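Local coordinates for type II toxin-antitoxin system RelE/ParE family toxin (PDB 1WMI), which is probably the RelE-type toxin of a type II toxin-antitoxin pair, a small alpha/beta protein that, as in its relatives, would curb growth until bound by its antitoxin, at residues L27-I32 against A59-Y64; L56-A59 against Y64-I67. All blocks are in the same frame, centred on the assembly; numbering follows the deposited sequence.

Contact 1: residues L27-I32 against A59-Y64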
# COMPACT_ATOMS: atom_id res chain seq x y z
N LEU A 27 15.22 12.40 2.71
CA LEU A 27 15.13 13.72 3.31
C LEU A 27 13.78 14.37 2.99
O LEU A 27 13.23 15.10 3.81
CB LEU A 27 16.27 14.62 2.82
CG LEU A 27 17.71 14.25 3.22
CD1 LEU A 27 18.65 15.36 2.77
CD2 LEU A 27 17.81 14.09 4.73
N GLU A 28 13.24 14.11 1.79
CA GLU A 28 11.95 14.69 1.44
C GLU A 28 10.89 14.02 2.30
O GLU A 28 9.95 14.67 2.77
CB GLU A 28 11.59 14.48 -0.03
CG GLU A 28 10.26 15.16 -0.37
CD GLU A 28 9.66 14.72 -1.69
OE1 GLU A 28 9.36 13.52 -1.85
OE2 GLU A 28 9.48 15.60 -2.56
N PHE A 29 11.05 12.72 2.51
CA PHE A 29 10.13 11.96 3.34
C PHE A 29 10.16 12.56 4.74
O PHE A 29 9.13 12.73 5.37
CB PHE A 29 10.54 10.48 3.36
CG PHE A 29 9.65 9.60 4.17
CD1 PHE A 29 8.27 9.58 3.95
CD2 PHE A 29 10.18 8.74 5.13
CE1 PHE A 29 7.45 8.71 4.66
CE2 PHE A 29 9.37 7.87 5.84
CZ PHE A 29 8.00 7.86 5.60
N ARG A 30 11.36 12.88 5.22
CA ARG A 30 11.51 13.50 6.54
C ARG A 30 10.82 14.86 6.58
O ARG A 30 10.11 15.19 7.54
CB ARG A 30 12.99 13.70 6.88
CG ARG A 30 13.21 14.54 8.14
CD ARG A 30 14.56 15.27 8.13
NE ARG A 30 14.67 16.17 6.99
CZ ARG A 30 15.76 16.87 6.67
NH1 ARG A 30 15.73 17.66 5.60
NH2 ARG A 30 16.86 16.78 7.40
N ASP A 31 11.03 15.66 5.55
CA ASP A 31 10.43 16.99 5.48
C ASP A 31 8.90 16.91 5.49
O ASP A 31 8.22 17.70 6.15
CB ASP A 31 10.92 17.73 4.23
CG ASP A 31 12.37 18.18 4.34
OD1 ASP A 31 12.94 18.62 3.31
OD2 ASP A 31 12.94 18.10 5.44
N ILE A 32 8.36 15.94 4.76
CA ILE A 32 6.91 15.78 4.70
C ILE A 32 6.36 15.23 6.02
O ILE A 32 5.30 15.65 6.49
CB ILE A 32 6.51 14.86 3.53
CG1 ILE A 32 6.82 15.57 2.21
CG2 ILE A 32 5.05 14.48 3.64
CD1 ILE A 32 6.64 14.74 0.98
N ALA A 59 6.35 2.80 5.23
CA ALA A 59 6.33 3.68 4.08
C ALA A 59 7.20 3.09 2.99
O ALA A 59 8.22 2.45 3.27
CB ALA A 59 6.84 5.06 4.46
N ARG A 60 6.79 3.30 1.75
CA ARG A 60 7.54 2.79 0.61
C ARG A 60 8.20 3.98 -0.11
O ARG A 60 7.52 4.91 -0.56
CB ARG A 60 6.60 2.02 -0.32
CG ARG A 60 7.30 1.24 -1.43
CD ARG A 60 6.32 0.37 -2.21
NE ARG A 60 5.85 -0.78 -1.43
CZ ARG A 60 6.62 -1.78 -1.02
NH1 ARG A 60 6.09 -2.78 -0.32
NH2 ARG A 60 7.91 -1.80 -1.32
N LEU A 61 9.53 3.95 -0.18
CA LEU A 61 10.25 5.02 -0.85
C LEU A 61 10.76 4.58 -2.22
O LEU A 61 11.53 5.29 -2.86
CB LEU A 61 11.41 5.50 0.03
CG LEU A 61 11.06 6.54 1.10
CD1 LEU A 61 10.07 5.97 2.11
CD2 LEU A 61 12.33 6.98 1.80
N GLY A 62 10.32 3.41 -2.66
CA GLY A 62 10.75 2.90 -3.95
C GLY A 62 11.57 1.63 -3.81
O GLY A 62 11.02 0.55 -3.58
N ASP A 63 12.89 1.76 -3.92
CA ASP A 63 13.78 0.62 -3.81
C ASP A 63 13.84 0.02 -2.41
O ASP A 63 14.43 -1.05 -2.21
CB ASP A 63 15.20 1.00 -4.26
CG ASP A 63 15.25 1.47 -5.70
OD1 ASP A 63 16.33 1.86 -6.17
OD2 ASP A 63 14.20 1.46 -6.36
N TYR A 64 13.23 0.69 -1.44
CA TYR A 64 13.24 0.19 -0.08
C TYR A 64 12.03 0.68 0.71
O TYR A 64 11.28 1.53 0.24
CB TYR A 64 14.54 0.58 0.63
CG TYR A 64 14.73 2.07 0.81
CD1 TYR A 64 14.41 2.69 2.02
CD2 TYR A 64 15.23 2.86 -0.23
CE1 TYR A 64 14.58 4.07 2.19
CE2 TYR A 64 15.39 4.24 -0.07
CZ TYR A 64 15.07 4.84 1.14
OH TYR A 64 15.22 6.20 1.29
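Phe29 of helix 20-33 drives its ring into Ala59 and Leu61, packing the helix on one face of the mixed sheet in this RelE/ParE-type alpha/beta fold. Two different approaches hold the ring. Leu61 CD1 stands over one face, 4.1 Å from the centroid of the Phe29 ring and only 10° off its normal, a CH-pi contact placed almost centrally. Ala59 instead meets the far end of the ring at an oblique angle, with its CB 3.2 Å from Phe29 CZ, a tight contact. No hydrogen bond crosses between 27-32 and 59-64, and the modest 135 Å² buried between them comes from these three residues, all buried in the assembly.

With CG anti to the backbone N (chi1 -179°), the Phe29 ring points out from the helix and, together with the Leu61 side chain, fills the 8.1 Å between Phe29 CA and Leu61 CA. Further out, Phe43 of helix 40-43 meets the Phe29 ring edge-to-face, and Pro39 and Val66 also touch it. Just past the strand end, the turn holding Leu61 is closed by its own backbone bond, Leu61 N to Tyr64 O at 3.0 Å.

Contact 2: residues L56-A59 against Y64-I67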
# COMPACT_ATOMS: atom_id res chain seq x y z
N LEU A 56 2.49 2.11 14.46
CA LEU A 56 3.63 1.69 13.66
C LEU A 56 3.13 1.80 12.23
O LEU A 56 1.96 1.53 11.96
CB LEU A 56 4.03 0.25 13.98
CG LEU A 56 4.73 -0.02 15.31
CD1 LEU A 56 4.87 -1.51 15.50
CD2 LEU A 56 6.10 0.63 15.33
N TYR A 57 4.01 2.21 11.33
CA TYR A 57 3.66 2.37 9.93
C TYR A 57 4.78 1.86 9.04
O TYR A 57 5.91 1.66 9.49
CB TYR A 57 3.42 3.85 9.63
CG TYR A 57 2.21 4.45 10.32
CD1 TYR A 57 0.93 4.26 9.81
CD2 TYR A 57 2.35 5.20 11.49
CE1 TYR A 57 -0.18 4.80 10.44
CE2 TYR A 57 1.24 5.75 12.13
CZ TYR A 57 -0.02 5.54 11.59
OH TYR A 57 -1.13 6.08 12.19
N ARG A 58 4.45 1.63 7.77
CA ARG A 58 5.44 1.20 6.79
C ARG A 58 5.28 2.10 5.58
O ARG A 58 4.20 2.18 4.99
CB ARG A 58 5.22 -0.24 6.33
CG ARG A 58 6.26 -0.66 5.29
CD ARG A 58 5.64 -1.29 4.06
NE ARG A 58 4.66 -0.42 3.42
CZ ARG A 58 3.81 -0.82 2.48
NH1 ARG A 58 2.95 0.03 1.95
NH2 ARG A 58 3.83 -2.08 2.07
N ALA A 59 6.35 2.80 5.23
CA ALA A 59 6.33 3.68 4.08
C ALA A 59 7.20 3.09 2.99
O ALA A 59 8.22 2.45 3.27
CB ALA A 59 6.84 5.06 4.46
N TYR A 64 13.23 0.69 -1.44
CA TYR A 64 13.24 0.19 -0.08
C TYR A 64 12.03 0.68 0.71
O TYR A 64 11.28 1.53 0.24
CB TYR A 64 14.54 0.58 0.63
CG TYR A 64 14.73 2.07 0.81
CD1 TYR A 64 14.41 2.69 2.02
CD2 TYR A 64 15.23 2.86 -0.23
CE1 TYR A 64 14.58 4.07 2.19
CE2 TYR A 64 15.39 4.24 -0.07
CZ TYR A 64 15.07 4.84 1.14
OH TYR A 64 15.22 6.20 1.29
N ARG A 65 11.86 0.13 1.91
CA ARG A 65 10.75 0.50 2.78
C ARG A 65 11.25 0.98 4.14
O ARG A 65 12.28 0.51 4.64
CB ARG A 65 9.84 -0.71 2.99
CG ARG A 65 9.11 -1.18 1.73
CD ARG A 65 8.46 -2.53 1.96
NE ARG A 65 9.47 -3.58 2.11
CZ ARG A 65 9.26 -4.75 2.71
NH1 ARG A 65 10.25 -5.64 2.78
NH2 ARG A 65 8.08 -5.02 3.24
N VAL A 66 10.54 1.94 4.72
CA VAL A 66 10.92 2.45 6.03
C VAL A 66 9.76 2.24 7.00
O VAL A 66 8.61 2.51 6.66
CB VAL A 66 11.29 3.96 5.98
CG1 VAL A 66 12.34 4.22 4.93
CG2 VAL A 66 10.05 4.78 5.71
N ILE A 67 10.08 1.74 8.19
CA ILE A 67 9.08 1.52 9.23
C ILE A 67 9.30 2.55 10.33
O ILE A 67 10.43 2.75 10.78
CB ILE A 67 9.16 0.10 9.82
CG1 ILE A 67 8.93 -0.93 8.72
CG2 ILE A 67 8.10 -0.07 10.90
CD1 ILE A 67 8.77 -2.37 9.24
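Ala59 and Val66 form the hydrogen-bonded pair of an antiparallel beta hairpin, strand 54-60 against strand 65-71, within the mixed sheet. Two bonds define the pair: Ala59 N gives its hydrogen to Val66 O at 2.7 Å with an N-H...O angle of 179°, and Val66 N returns one to Ala59 O at 2.8 Å. Next to it, Arg58 and Ile67 make a non-hydrogen-bonded pair, their CA atoms 4.4 Å apart. The segment axes run at 167°, close to ideal antiparallel.

Arg65 can be followed outward. Its CB and CG both pass near Ala59 O. At CD it comes within 3.7 Å of Arg58 CD, so the two arginines touch through their aliphatic carbons on the sheet face shared with Ile67. Beyond CD the chain bends at chi3 (-69°); NE donates to Pro84 O, while NH1 and NH2 each form a salt bridge with an acidic side chain on the chain of another protein. Arg58 NH2 likewise reaches an acidic side chain there, as well as Asp44 of the second subunit. With NH2 of Arg58 and NH2 of Arg65 5.3 Å apart, this acidic neighbourhood would offset the like charges, and the two neighbouring arginines present a basic surface to the partner protein, consistent with antitoxin binding.

On the face carrying Ala59 and Val66, this pair is apolar. Val66 CG2, set between its backbone N and carbonyl carbon, presses on Ala59 CB at 3.5 Å, a close carbon-carbon approach, shorter than the sum of two methyl radii. On the arginine side, Ile67 CG2 rests 3.1 Å from Tyr57 O.

How the contacts relate
The centres of contacts 1 and 2 lie 9 Å apart, and both use strand 54-60; they share Ala59 on it and Tyr64 after the turn. Along the chain helix 20-33 comes first, then strand 54-60, the turn and strand 65-71; contact 1 therefore joins elements distant in sequence, whereas contact 2 ties neighbours within one hairpin. Val66 bridges them physically: its CG2 lies 3.2 Å from Phe29 CE2 and 3.8 Å from Leu61 CD1. Ala59 and Val66 turn into the core against helix 20-33, while Arg58, Arg65 and Ile67 meet the chain of another protein, so the same two strands contribute to the packed core and to the interface with the other protein.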